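Local coordinates for leucine-rich repeat protein TpLRR (Treponema pallidum, PDB 6MLX) that is of unknown function but forms a secreted, probably periplasmic, leucine-rich repeat solenoid of the BspA type, at residues Arg92-His97 with Arg112-Ile117; Val45-Thr50 with Val68-Gln73; Gly166-Cys171 with Val188-Gly193; Val184-Gly189 with Arg206-Lys211; Ser153-Val158 with Leu177-Glu182. All coordinates share one frame; numbering follows the deposited sequence.

In the fold
All five contacts join neighbouring turns of one leucine-rich repeat solenoid or close its C-terminal end; the function is unknown. Contacts 2 and 1 follow each other in the same sheet, centres about 10 Å apart, because strands 70-71 and 93-94 are neighbours; Arg92 N to Arg69 O, 2.8 Å, is a probable hydrogen bond between them. Contact 5 lies in a separate, three-stranded parallel sheet, about 18 Å from contact 1 between centres. Contacts 3 and 5 meet inside, where Phe168 packs on Val154 and Leu177, and Phe191 on Leu177. Contact 4 packs the residues after the C-terminal helix on the last turn, about 11 Å from contact 3 and about 33 Å from contact 2, centre to centre.

Contact 1 of 5, residues Arg92-His97 with Arg112-Ile117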
# COMPACT_ATOMS: atom_id res chain seq x y z
N ARG A 92 2.04 10.90 1.33
CA ARG A 92 3.42 10.70 1.78
C ARG A 92 3.66 9.37 2.47
O ARG A 92 4.76 8.83 2.36
CB ARG A 92 3.84 11.80 2.77
CG ARG A 92 3.31 13.18 2.45
CD ARG A 92 4.33 13.98 1.66
NE ARG A 92 5.46 14.25 2.54
CZ ARG A 92 6.69 14.39 2.09
NH1 ARG A 92 6.92 14.30 0.78
NH2 ARG A 92 7.68 14.63 2.94
N GLU A 93 2.67 8.83 3.18
CA GLU A 93 2.88 7.65 4.02
C GLU A 93 1.62 6.80 4.06
O GLU A 93 0.50 7.31 4.14
CB GLU A 93 3.27 8.05 5.45
CG GLU A 93 3.50 6.85 6.40
CD GLU A 93 4.10 7.27 7.73
OE1 GLU A 93 4.24 8.48 7.95
OE2 GLU A 93 4.45 6.40 8.57
N ILE A 94 1.82 5.49 4.00
CA ILE A 94 0.76 4.50 4.19
C ILE A 94 1.21 3.62 5.34
O ILE A 94 2.22 2.91 5.24
CB ILE A 94 0.52 3.67 2.92
CG1 ILE A 94 0.17 4.57 1.74
CG2 ILE A 94 -0.58 2.66 3.15
CD1 ILE A 94 0.02 3.83 0.43
N ARG A 95 0.46 3.65 6.45
CA ARG A 95 0.85 2.96 7.67
C ARG A 95 0.46 1.48 7.62
O ARG A 95 -0.20 1.01 6.69
CB ARG A 95 0.27 3.67 8.89
CG ARG A 95 0.89 5.04 9.08
CD ARG A 95 0.64 5.64 10.43
NE ARG A 95 1.63 6.70 10.66
CZ ARG A 95 1.46 7.74 11.47
NH1 ARG A 95 0.32 7.87 12.14
NH2 ARG A 95 2.42 8.65 11.60
N HIS A 96 0.89 0.75 8.63
CA HIS A 96 0.90 -0.70 8.53
C HIS A 96 -0.52 -1.27 8.40
O HIS A 96 -1.50 -0.72 8.91
CB HIS A 96 1.65 -1.31 9.72
CG HIS A 96 1.01 -1.08 11.05
ND1 HIS A 96 0.09 -1.96 11.60
CD2 HIS A 96 1.19 -0.11 11.98
CE1 HIS A 96 -0.28 -1.52 12.78
NE2 HIS A 96 0.37 -0.40 13.04
N HIS A 97 -0.62 -2.36 7.63
CA HIS A 97 -1.85 -3.10 7.37
C HIS A 97 -2.91 -2.28 6.66
O HIS A 97 -4.07 -2.69 6.62
CB HIS A 97 -2.44 -3.69 8.66
CG HIS A 97 -1.58 -4.72 9.32
ND1 HIS A 97 -0.58 -4.39 10.21
CD2 HIS A 97 -1.55 -6.07 9.20
CE1 HIS A 97 0.02 -5.50 10.62
NE2 HIS A 97 -0.55 -6.53 10.02
N ARG A 112 3.93 10.21 -7.03
CA ARG A 112 5.34 10.60 -6.97
C ARG A 112 5.75 11.14 -5.61
O ARG A 112 6.95 11.29 -5.35
CB ARG A 112 5.62 11.62 -8.09
CG ARG A 112 7.10 12.00 -8.24
CD ARG A 112 7.49 12.10 -9.70
NE ARG A 112 8.77 12.78 -9.93
CZ ARG A 112 8.97 13.53 -11.01
NH1 ARG A 112 10.15 14.12 -11.21
NH2 ARG A 112 7.98 13.70 -11.89
N SER A 113 4.80 11.39 -4.70
CA SER A 113 5.13 11.91 -3.38
C SER A 113 5.31 10.83 -2.31
O SER A 113 5.75 11.16 -1.20
CB SER A 113 4.03 12.86 -2.93
OG SER A 113 2.75 12.24 -3.06
N LEU A 114 4.98 9.57 -2.59
CA LEU A 114 4.95 8.55 -1.55
C LEU A 114 6.36 8.28 -1.00
O LEU A 114 7.28 7.93 -1.75
CB LEU A 114 4.34 7.26 -2.10
CG LEU A 114 4.09 6.13 -1.10
CD1 LEU A 114 3.06 6.55 -0.05
CD2 LEU A 114 3.69 4.83 -1.80
N GLN A 115 6.51 8.42 0.32
CA GLN A 115 7.79 8.23 1.01
C GLN A 115 7.90 6.88 1.72
O GLN A 115 8.96 6.24 1.67
CB GLN A 115 8.01 9.33 2.06
CG GLN A 115 7.89 10.78 1.56
CD GLN A 115 9.08 11.19 0.73
OE1 GLN A 115 10.23 11.17 1.19
NE2 GLN A 115 8.82 11.54 -0.52
N VAL A 116 6.83 6.45 2.40
CA VAL A 116 6.88 5.40 3.41
C VAL A 116 5.73 4.43 3.19
O VAL A 116 4.57 4.84 3.09
CB VAL A 116 6.81 5.99 4.84
CG1 VAL A 116 6.78 4.87 5.91
CG2 VAL A 116 7.98 6.94 5.09
N ILE A 117 6.05 3.14 3.13
CA ILE A 117 5.08 2.05 3.15
C ILE A 117 5.37 1.20 4.38
O ILE A 117 6.47 0.64 4.51
CB ILE A 117 5.15 1.21 1.86
CG1 ILE A 117 4.85 2.10 0.64
CG2 ILE A 117 4.18 0.04 1.95
CD1 ILE A 117 4.97 1.41 -0.72
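Two successive turns of the leucine-rich repeat solenoid meet here through parallel strands 93-94 and 116-117, with Glu93 paired to Val116 on one face of the sheet and Ile94 to Ile117 on the other. Arg92 O opens the pairing by accepting two backbone donors: Gln115 N at 2.7 Å, which sits above the carbonyl plane, and Val116 N at 3.2 Å, which lies in it. Ile94 N then returns a nearly straight bond to Val116 O, 3.0 Å at 165°, and the same oxygen takes a CA-H contact from Glu93.

Glu93 runs alongside Val116. Its CG is anti to the backbone N (chi1 180°) and the chain stays extended, so CB touches Val116 CB, CG lies 3.8 Å from that same Val116 CB, CD passes Val116 CG1, and OE2 ends beside CG1 too. OE2 also forms a salt bridge with Arg95 NE, 3.5 Å, in the plane of that guanidinium. On the opposite face Ile94 crosses Leu114 at about a right angle, CG1 to CD1, in the buried interior.

At the strand entrance Arg92 bends at chi2 and chi3 and lies beside Gln115, pointing the same way. Gln115 CG sits over one face of the guanidinium, toward its rim, and the amide plane stacks 23° from it. Bent at chi2, Gln115 folds back on its own segment: NE2 donates in its amide plane to Ser113 O, 3.2 Å, approaching from above the carbonyl plane of Ser113.

Contact 2 of 5, residues Val45-Thr50 with Val68-Gln73; sequences VVEVAT and VRMIGQ
Glu47 and Met70 both set CG anti to the backbone N (chi1 175° and 154°), which lays the two side chains side by side on one face of the parallel strands 43-48 and 70-71. Glu47 then stays extended while Met70 bends at chi2 and chi3: Glu47 CG meets Met70 CG at 3.7 Å and its carboxylate carbon lies along the same methylene, while the thioether leads away. At the far end Gln73 places CG in the crowded position between N and carbonyl carbon (chi1 67°), and this carries it against Thr50. Gln73 CG touches OG1 and CG2 of Thr50, and NE2 passes near the methyl.

The backbones are joined by three nearly straight bonds, as expected between adjacent coils of a leucine-rich repeat solenoid. Val46 O receives Arg69 N at 2.7 Å from above its carbonyl plane; Val48 N reaches Met70 O at 3.0 Å; and Gly72 N meets Val48 O at 2.7 Å, nearly along the C=O axis. Gly72 CA packs against the backbone of Thr50. Inside, Val68 turns CG2 toward Val45 CG1 and CG1 toward Val48 CG2.

Beyond the last direct bond the pairing continues through water: one molecule lies 2.7 Å from Thr50 OG1 and accepts from Gln73 N at 3.0 Å. The seam thus passes from a buried valine interior to a polar, hydrated end, where a water takes up the Gln73 N-H.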
# COMPACT_ATOMS: atom_id res chain seq x y z
N VAL A 45 -8.75 18.23 4.02
CA VAL A 45 -8.76 16.88 4.58
C VAL A 45 -7.39 16.27 4.32
O VAL A 45 -7.04 15.95 3.18
CB VAL A 45 -9.88 16.04 3.96
CG1 VAL A 45 -9.76 14.59 4.42
CG2 VAL A 45 -11.25 16.60 4.32
N VAL A 46 -6.61 16.08 5.39
CA VAL A 46 -5.19 15.76 5.27
C VAL A 46 -4.82 14.35 5.71
O VAL A 46 -3.68 13.92 5.49
CB VAL A 46 -4.32 16.78 6.05
CG1 VAL A 46 -4.47 18.16 5.44
CG2 VAL A 46 -4.73 16.79 7.50
N GLU A 47 -5.74 13.61 6.34
CA GLU A 47 -5.39 12.30 6.87
C GLU A 47 -6.60 11.38 6.87
O GLU A 47 -7.72 11.82 7.15
CB GLU A 47 -4.81 12.43 8.28
CG GLU A 47 -4.51 11.11 8.98
CD GLU A 47 -3.77 11.31 10.29
OE1 GLU A 47 -3.83 10.42 11.16
OE2 GLU A 47 -3.13 12.37 10.45
N VAL A 48 -6.38 10.11 6.54
CA VAL A 48 -7.36 9.05 6.76
C VAL A 48 -6.87 8.23 7.95
O VAL A 48 -5.91 7.47 7.83
CB VAL A 48 -7.55 8.16 5.52
CG1 VAL A 48 -8.55 7.04 5.82
CG2 VAL A 48 -7.99 8.97 4.31
N ALA A 49 -7.55 8.38 9.09
CA ALA A 49 -7.05 7.86 10.36
C ALA A 49 -7.14 6.33 10.45
O ALA A 49 -7.79 5.66 9.64
CB ALA A 49 -7.81 8.47 11.54
N THR A 50 -6.46 5.81 11.46
CA THR A 50 -6.50 4.40 11.85
C THR A 50 -7.89 3.80 11.72
O THR A 50 -8.86 4.31 12.29
CB THR A 50 -6.01 4.29 13.31
OG1 THR A 50 -4.60 4.60 13.37
CG2 THR A 50 -6.23 2.89 13.85
N VAL A 68 -4.67 14.80 1.09
CA VAL A 68 -4.40 13.73 2.04
C VAL A 68 -2.92 13.38 2.01
O VAL A 68 -2.37 13.00 0.97
CB VAL A 68 -5.26 12.49 1.76
CG1 VAL A 68 -4.73 11.31 2.56
CG2 VAL A 68 -6.72 12.77 2.12
N ARG A 69 -2.28 13.48 3.17
CA ARG A 69 -0.86 13.23 3.32
C ARG A 69 -0.56 11.86 3.90
O ARG A 69 0.55 11.34 3.70
CB ARG A 69 -0.24 14.29 4.25
CG ARG A 69 -0.36 15.72 3.74
CD ARG A 69 0.74 16.00 2.71
NE ARG A 69 0.73 17.37 2.19
CZ ARG A 69 0.10 17.77 1.09
NH1 ARG A 69 -0.61 16.90 0.36
NH2 ARG A 69 0.14 19.05 0.71
N MET A 70 -1.52 11.25 4.59
CA MET A 70 -1.27 10.11 5.45
C MET A 70 -2.47 9.17 5.43
O MET A 70 -3.61 9.61 5.57
CB MET A 70 -1.00 10.59 6.88
CG MET A 70 -1.33 9.56 7.94
SD MET A 70 0.01 8.40 7.97
CE MET A 70 1.29 9.45 8.65
N ILE A 71 -2.20 7.87 5.26
CA ILE A 71 -3.21 6.83 5.43
C ILE A 71 -2.79 5.98 6.62
O ILE A 71 -1.73 5.34 6.58
CB ILE A 71 -3.39 5.98 4.16
CG1 ILE A 71 -3.89 6.86 3.01
CG2 ILE A 71 -4.34 4.81 4.41
CD1 ILE A 71 -4.00 6.13 1.69
N GLY A 72 -3.61 5.98 7.68
CA GLY A 72 -3.25 5.37 8.94
C GLY A 72 -3.37 3.85 8.95
O GLY A 72 -3.82 3.22 8.00
N GLN A 73 -2.98 3.26 10.08
CA GLN A 73 -2.88 1.81 10.16
C GLN A 73 -4.26 1.16 10.01
O GLN A 73 -5.27 1.67 10.48
CB GLN A 73 -2.25 1.39 11.49
CG GLN A 73 -3.12 1.70 12.71
CD GLN A 73 -2.81 0.82 13.90
OE1 GLN A 73 -1.65 0.57 14.21
NE2 GLN A 73 -3.86 0.34 14.60
O HOH W 1 -2.57 5.58 11.96

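Contact 3 of 5, residues Gly166-Cys171 with Val188-Gly193; sequences GLFEGC and VGVFVG
Phe168 and Phe191 form the apolar centre, lying side by side and pointing the same way from equivalent places in consecutive turns of the leucine-rich repeat solenoid. Each has CG anti to the carbonyl carbon (chi1 -59° and -62°). The ring planes are only 15° apart but slid, with centroids 5.8 Å apart, so overlap is slight and CD2 of Phe168 meets CE1 of Phe191 at 3.6 Å. Each ring carries the preceding side chain over one face: Leu167 CG lies over the centre of Phe168, and Val190 CG1 over that of Phe191.

Outward, backbone bonds join the turns at every second residue. Gly166 N donates to Val188 O, Phe168 N to Val190 O at 3.0 Å, and Gly170 N to Val192 O at 2.8 Å, all in the carbonyl planes. The CA-H groups of Gly166 and Glu169 add contacts to Gly189 O and Val192 O.

At the polar edge extended Glu169 runs beside Val192, CG to CG1 4.1 Å, and carries OE1 to a salt bridge with Arg146. Stacked turns here therefore combine an aromatic interior with backbone bonds lying in the carbonyl planes, leaving charge to the outer edge.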
# COMPACT_ATOMS: atom_id res chain seq x y z
N GLY A 166 10.51 -10.84 5.06
CA GLY A 166 9.32 -11.41 4.45
C GLY A 166 8.61 -10.50 3.46
O GLY A 166 7.40 -10.62 3.27
N LEU A 167 9.36 -9.59 2.82
CA LEU A 167 8.74 -8.59 1.95
C LEU A 167 7.85 -9.24 0.90
O LEU A 167 6.71 -8.81 0.69
CB LEU A 167 9.82 -7.72 1.29
CG LEU A 167 9.33 -6.64 0.32
CD1 LEU A 167 8.43 -5.65 1.04
CD2 LEU A 167 10.50 -5.92 -0.29
N PHE A 168 8.33 -10.30 0.25
CA PHE A 168 7.57 -10.99 -0.79
C PHE A 168 7.19 -12.42 -0.38
O PHE A 168 7.02 -13.29 -1.24
CB PHE A 168 8.34 -11.01 -2.11
CG PHE A 168 8.67 -9.64 -2.64
CD1 PHE A 168 7.65 -8.80 -3.09
CD2 PHE A 168 9.98 -9.19 -2.69
CE1 PHE A 168 7.94 -7.54 -3.58
CE2 PHE A 168 10.28 -7.92 -3.18
CZ PHE A 168 9.26 -7.09 -3.61
N GLU A 169 7.06 -12.67 0.92
CA GLU A 169 6.68 -13.99 1.40
C GLU A 169 5.31 -14.40 0.86
O GLU A 169 4.33 -13.66 0.97
CB GLU A 169 6.69 -14.01 2.93
CG GLU A 169 6.33 -15.35 3.53
CD GLU A 169 6.27 -15.30 5.04
OE1 GLU A 169 7.24 -14.83 5.68
OE2 GLU A 169 5.22 -15.68 5.58
N GLY A 170 5.25 -15.59 0.28
CA GLY A 170 4.00 -16.09 -0.26
C GLY A 170 3.61 -15.53 -1.61
O GLY A 170 2.46 -15.72 -2.02
N CYS A 171 4.51 -14.83 -2.30
CA CYS A 171 4.21 -14.28 -3.63
C CYS A 171 4.56 -15.35 -4.65
O CYS A 171 5.58 -15.30 -5.35
CB CYS A 171 4.97 -12.98 -3.86
SG CYS A 171 4.39 -11.62 -2.80
N VAL A 188 15.17 -11.31 6.60
CA VAL A 188 14.97 -12.76 6.74
C VAL A 188 13.78 -13.20 5.89
O VAL A 188 12.71 -12.58 5.93
CB VAL A 188 14.77 -13.13 8.22
CG1 VAL A 188 14.35 -14.60 8.36
CG2 VAL A 188 16.04 -12.84 9.02
N GLY A 189 13.97 -14.28 5.13
CA GLY A 189 12.88 -14.88 4.39
C GLY A 189 12.23 -13.96 3.38
O GLY A 189 11.01 -14.04 3.18
N VAL A 190 13.01 -13.09 2.73
CA VAL A 190 12.45 -12.12 1.78
C VAL A 190 11.58 -12.82 0.74
O VAL A 190 10.44 -12.40 0.47
CB VAL A 190 13.58 -11.31 1.12
CG1 VAL A 190 13.03 -10.49 -0.04
CG2 VAL A 190 14.27 -10.39 2.15
N PHE A 191 12.09 -13.91 0.14
CA PHE A 191 11.48 -14.55 -1.02
C PHE A 191 10.90 -15.94 -0.70
O PHE A 191 10.73 -16.75 -1.62
CB PHE A 191 12.48 -14.67 -2.16
CG PHE A 191 12.98 -13.35 -2.68
CD1 PHE A 191 12.17 -12.54 -3.45
CD2 PHE A 191 14.27 -12.93 -2.40
CE1 PHE A 191 12.62 -11.33 -3.94
CE2 PHE A 191 14.74 -11.71 -2.89
CZ PHE A 191 13.91 -10.91 -3.66
N VAL A 192 10.59 -16.21 0.57
CA VAL A 192 9.94 -17.47 0.95
C VAL A 192 8.63 -17.62 0.18
O VAL A 192 7.82 -16.69 0.11
CB VAL A 192 9.71 -17.51 2.47
CG1 VAL A 192 8.72 -18.60 2.83
CG2 VAL A 192 11.04 -17.71 3.21
N GLY A 193 8.42 -18.81 -0.39
CA GLY A 193 7.21 -19.12 -1.13
C GLY A 193 7.15 -18.57 -2.53
O GLY A 193 6.11 -18.72 -3.19

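Contact 4 of 5, residues Val184-Gly189 with Arg206-Lys211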
# COMPACT_ATOMS: atom_id res chain seq x y z
N VAL A 184 22.49 -4.36 -2.12
CA VAL A 184 21.30 -4.27 -1.28
C VAL A 184 21.47 -5.27 -0.15
O VAL A 184 22.25 -6.22 -0.26
CB VAL A 184 20.02 -4.54 -2.12
CG1 VAL A 184 19.93 -6.03 -2.46
CG2 VAL A 184 18.76 -4.04 -1.42
N SER A 185 20.79 -5.03 0.97
CA SER A 185 20.78 -5.93 2.11
C SER A 185 19.44 -6.64 2.20
O SER A 185 18.39 -6.06 1.89
CB SER A 185 21.02 -5.17 3.42
OG SER A 185 22.31 -4.60 3.44
N PHE A 186 19.46 -7.87 2.67
CA PHE A 186 18.26 -8.69 2.73
C PHE A 186 17.89 -8.99 4.18
O PHE A 186 18.73 -9.43 4.97
CB PHE A 186 18.45 -9.99 1.96
CG PHE A 186 18.77 -9.80 0.49
CD1 PHE A 186 20.07 -9.71 0.06
CD2 PHE A 186 17.75 -9.71 -0.45
CE1 PHE A 186 20.37 -9.55 -1.29
CE2 PHE A 186 18.04 -9.55 -1.80
CZ PHE A 186 19.35 -9.47 -2.22
N GLY A 187 16.63 -8.74 4.51
CA GLY A 187 16.07 -9.28 5.73
C GLY A 187 15.85 -10.78 5.60
O GLY A 187 16.25 -11.44 4.64
N VAL A 188 15.17 -11.31 6.60
CA VAL A 188 14.97 -12.76 6.74
C VAL A 188 13.78 -13.20 5.89
O VAL A 188 12.71 -12.58 5.93
CB VAL A 188 14.77 -13.13 8.22
CG1 VAL A 188 14.35 -14.60 8.36
CG2 VAL A 188 16.04 -12.84 9.02
N GLY A 189 13.97 -14.28 5.13
CA GLY A 189 12.88 -14.88 4.39
C GLY A 189 12.23 -13.96 3.38
O GLY A 189 11.01 -14.04 3.18
N ARG A 206 21.09 -14.16 -5.47
CA ARG A 206 22.15 -14.82 -4.70
C ARG A 206 23.45 -14.04 -4.80
O ARG A 206 24.13 -13.81 -3.80
CB ARG A 206 22.33 -16.27 -5.15
CG ARG A 206 21.07 -17.15 -4.99
CD ARG A 206 21.25 -18.36 -4.04
NE ARG A 206 20.75 -18.11 -2.68
CZ ARG A 206 19.71 -18.71 -2.10
NH1 ARG A 206 19.03 -19.65 -2.73
NH2 ARG A 206 19.37 -18.37 -0.86
N LYS A 207 23.79 -13.58 -6.02
CA LYS A 207 24.98 -12.76 -6.25
C LYS A 207 24.96 -11.49 -5.40
O LYS A 207 26.03 -11.04 -4.95
CB LYS A 207 25.09 -12.41 -7.73
CG LYS A 207 26.23 -11.44 -8.08
CD LYS A 207 26.86 -11.79 -9.42
CE LYS A 207 27.46 -13.20 -9.36
NZ LYS A 207 28.15 -13.64 -10.63
N LEU A 208 23.77 -10.92 -5.16
CA LEU A 208 23.69 -9.79 -4.24
C LEU A 208 23.83 -10.19 -2.77
O LEU A 208 23.94 -9.30 -1.92
CB LEU A 208 22.37 -9.03 -4.44
CG LEU A 208 22.23 -8.23 -5.75
CD1 LEU A 208 20.77 -7.88 -5.98
CD2 LEU A 208 23.09 -6.97 -5.77
N GLY A 209 23.83 -11.48 -2.46
CA GLY A 209 24.11 -11.94 -1.11
C GLY A 209 22.95 -12.53 -0.33
O GLY A 209 23.09 -12.76 0.87
N TYR A 210 21.80 -12.77 -0.96
CA TYR A 210 20.70 -13.41 -0.27
C TYR A 210 21.08 -14.84 0.08
O TYR A 210 21.60 -15.57 -0.77
CB TYR A 210 19.45 -13.38 -1.14
CG TYR A 210 18.18 -13.94 -0.51
CD1 TYR A 210 17.56 -13.29 0.55
CD2 TYR A 210 17.59 -15.08 -1.02
CE1 TYR A 210 16.38 -13.79 1.11
CE2 TYR A 210 16.43 -15.59 -0.48
CZ TYR A 210 15.82 -14.94 0.58
OH TYR A 210 14.65 -15.46 1.11
N LYS A 211 20.85 -15.23 1.34
CA LYS A 211 21.08 -16.60 1.79
C LYS A 211 19.80 -17.26 2.27
O LYS A 211 19.86 -18.38 2.79
CB LYS A 211 22.12 -16.66 2.92
CG LYS A 211 23.12 -15.53 2.99
CD LYS A 211 24.27 -15.70 2.00
CE LYS A 211 25.26 -14.54 2.17
NZ LYS A 211 26.19 -14.41 1.00
O HOH W 2 23.50 -8.62 0.89
O HOH W 3 24.59 -6.45 -2.15
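Aromatic contact dominates. Tyr210 CB sits over the centre of the Phe186 ring, 3.8 Å from the centroid and 5° off the ring normal, a CH-pi contact. The Tyr210 ring continues from there with its edge toward the same Phe186 face, offset, at 61° between planes. CG of Tyr210 is anti to the backbone N (chi1 -176°), and this directs CD1 to 3.7 Å from Phe186 CB. The tyrosine tip reaches the backbone of Gly189; its OH bonds to Glu213 O and Phe191 N.

Aliphatic packing flanks the stack. Leu208 crosses Phe186 at about a right angle, its CB 3.8 Å from CE1 at the end of the ring, while Leu208 CD1 meets Val184 CG1 obliquely.

These groups belong to the C-terminal closure of the leucine-rich repeat solenoid: the residues that follow helix 199-207, Leu208 to Tyr210, lie against the last turn at strand 185-186. Gly209, with positive phi, forms a Schellman motif after the helix, and its N bonds to Arg206 O at 2.7 Å.

Polar links across the contact run through water. Leu208 O, which also lies at the Phe186 ring edge, receives hydrogen bonds from two waters: one donates as well to Val184 O at 2.9 Å, the other accepts from Val184 N at 3.0 Å. Within segment 206-211, Arg206 NE donates to Tyr210 O in the guanidinium plane, approaching from above the carbonyl plane.

Contact 5 of 5, residues Ser153-Val158 with Leu177-Glu182; sequences SVRLPV and LGNLPE
Strands 153-155 and 176-178 are parallel neighbours in a three-stranded sheet, with 176-178 at its outer edge within the chain. Val154 pairs with Leu177 and Arg155 with Gly178. Gly178 bonds to segment 153-158 through both its N and its O: its N donates to Val154 O at 2.8 Å, in the carbonyl plane, and its O receives Leu156 N at 2.9 Å along an almost straight N-H (174°), though from above the carbonyl plane. Val154 O also meets the CA-H of Leu177, 3.2 Å between heavy atoms.

Side chains pack on the face of Val154 and Leu177. Leu177 has CG anti to the backbone N (chi1 -174°), which brings CD1 beside Val154 O and on to Leu156 CG, 3.8 Å away; the two leucines cross obliquely. Leu156 CD1 also touches Leu180 CD1. This face belongs to the interior of the leucine-rich repeat solenoid, where Phe168 covers Val154, Phe191 reaches Leu177, and helix 199-207 packs on Leu177 and Leu180.

Past the strand end Asn179, in positive phi, turns its side chain back across the gap. ND2 donates to Leu156 O at 2.9 Å, nearly along the C=O axis and with the oxygen in the amide plane, so the side chain extends the pairing where the backbones part. The aliphatic part of Arg155 crosses this amide obliquely, CG 3.8 Å from ND2 of Asn179, and its guanidinium is turned 67° from the amide plane. Farther on, one water donates to both Val158 O, 2.5 Å, and Asn179 O, 3.2 Å.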
# COMPACT_ATOMS: atom_id res chain seq x y z
N SER A 153 4.73 -8.76 -10.89
CA SER A 153 5.78 -7.83 -11.27
C SER A 153 5.87 -6.70 -10.25
O SER A 153 4.86 -6.06 -9.95
CB SER A 153 5.50 -7.23 -12.66
OG SER A 153 6.49 -6.29 -13.00
N VAL A 154 7.08 -6.46 -9.75
CA VAL A 154 7.36 -5.36 -8.83
C VAL A 154 8.57 -4.61 -9.34
O VAL A 154 9.63 -5.21 -9.57
CB VAL A 154 7.62 -5.85 -7.39
CG1 VAL A 154 8.08 -4.68 -6.51
CG2 VAL A 154 6.39 -6.51 -6.80
N ARG A 155 8.43 -3.30 -9.51
CA ARG A 155 9.58 -2.44 -9.78
C ARG A 155 9.94 -1.73 -8.49
O ARG A 155 9.10 -1.05 -7.88
CB ARG A 155 9.29 -1.43 -10.89
CG ARG A 155 10.50 -0.52 -11.24
CD ARG A 155 10.08 0.67 -12.13
NE ARG A 155 9.43 0.22 -13.37
CZ ARG A 155 8.64 0.98 -14.13
NH1 ARG A 155 8.38 2.24 -13.80
NH2 ARG A 155 8.10 0.46 -15.22
N LEU A 156 11.18 -1.90 -8.06
CA LEU A 156 11.67 -1.31 -6.83
C LEU A 156 12.10 0.14 -7.05
O LEU A 156 12.41 0.55 -8.18
CB LEU A 156 12.86 -2.12 -6.31
CG LEU A 156 12.57 -3.56 -5.91
CD1 LEU A 156 13.88 -4.31 -5.77
CD2 LEU A 156 11.79 -3.60 -4.61
N PRO A 157 12.12 0.95 -5.98
CA PRO A 157 12.73 2.29 -6.10
C PRO A 157 14.21 2.14 -6.43
O PRO A 157 14.88 1.21 -5.99
CB PRO A 157 12.53 2.90 -4.70
CG PRO A 157 11.61 1.99 -3.98
CD PRO A 157 11.78 0.64 -4.59
N VAL A 158 14.73 3.09 -7.21
CA VAL A 158 16.10 2.98 -7.69
C VAL A 158 17.11 2.91 -6.53
O VAL A 158 18.09 2.17 -6.60
CB VAL A 158 16.42 4.14 -8.66
CG1 VAL A 158 16.76 5.40 -7.92
CG2 VAL A 158 17.54 3.77 -9.59
N LEU A 177 11.28 -8.58 -11.01
CA LEU A 177 11.70 -7.67 -9.95
C LEU A 177 12.59 -6.63 -10.62
O LEU A 177 13.79 -6.86 -10.82
CB LEU A 177 12.42 -8.43 -8.85
CG LEU A 177 12.79 -7.63 -7.61
CD1 LEU A 177 11.55 -7.02 -7.01
CD2 LEU A 177 13.50 -8.52 -6.60
N GLY A 178 11.99 -5.52 -11.02
CA GLY A 178 12.73 -4.49 -11.72
C GLY A 178 13.48 -3.56 -10.78
O GLY A 178 13.16 -3.44 -9.60
N ASN A 179 14.51 -2.91 -11.33
CA ASN A 179 15.32 -1.97 -10.55
C ASN A 179 15.99 -2.66 -9.38
O ASN A 179 16.07 -2.10 -8.28
CB ASN A 179 14.48 -0.81 -10.03
CG ASN A 179 14.53 0.36 -10.92
OD1 ASN A 179 15.28 0.36 -11.88
ND2 ASN A 179 13.74 1.38 -10.62
N LEU A 180 16.40 -3.89 -9.57
CA LEU A 180 17.17 -4.56 -8.54
C LEU A 180 18.54 -3.90 -8.46
O LEU A 180 19.19 -3.72 -9.50
CB LEU A 180 17.30 -6.05 -8.85
CG LEU A 180 17.74 -6.98 -7.74
CD1 LEU A 180 16.91 -6.82 -6.47
CD2 LEU A 180 17.68 -8.43 -8.25
N PRO A 181 18.99 -3.49 -7.29
CA PRO A 181 20.20 -2.66 -7.21
C PRO A 181 21.48 -3.46 -7.42
O PRO A 181 21.51 -4.69 -7.43
CB PRO A 181 20.16 -2.08 -5.80
CG PRO A 181 18.77 -2.38 -5.29
CD PRO A 181 18.32 -3.60 -5.99
N GLU A 182 22.56 -2.70 -7.56
CA GLU A 182 23.89 -3.29 -7.61
C GLU A 182 24.35 -3.76 -6.24
O GLU A 182 25.25 -4.60 -6.14
CB GLU A 182 24.84 -2.24 -8.18
CG GLU A 182 24.21 -1.48 -9.36
CD GLU A 182 24.46 -2.19 -10.68
OE1 GLU A 182 25.61 -2.63 -10.89
OE2 GLU A 182 23.52 -2.34 -11.50
O HOH W 4 18.28 0.19 -8.16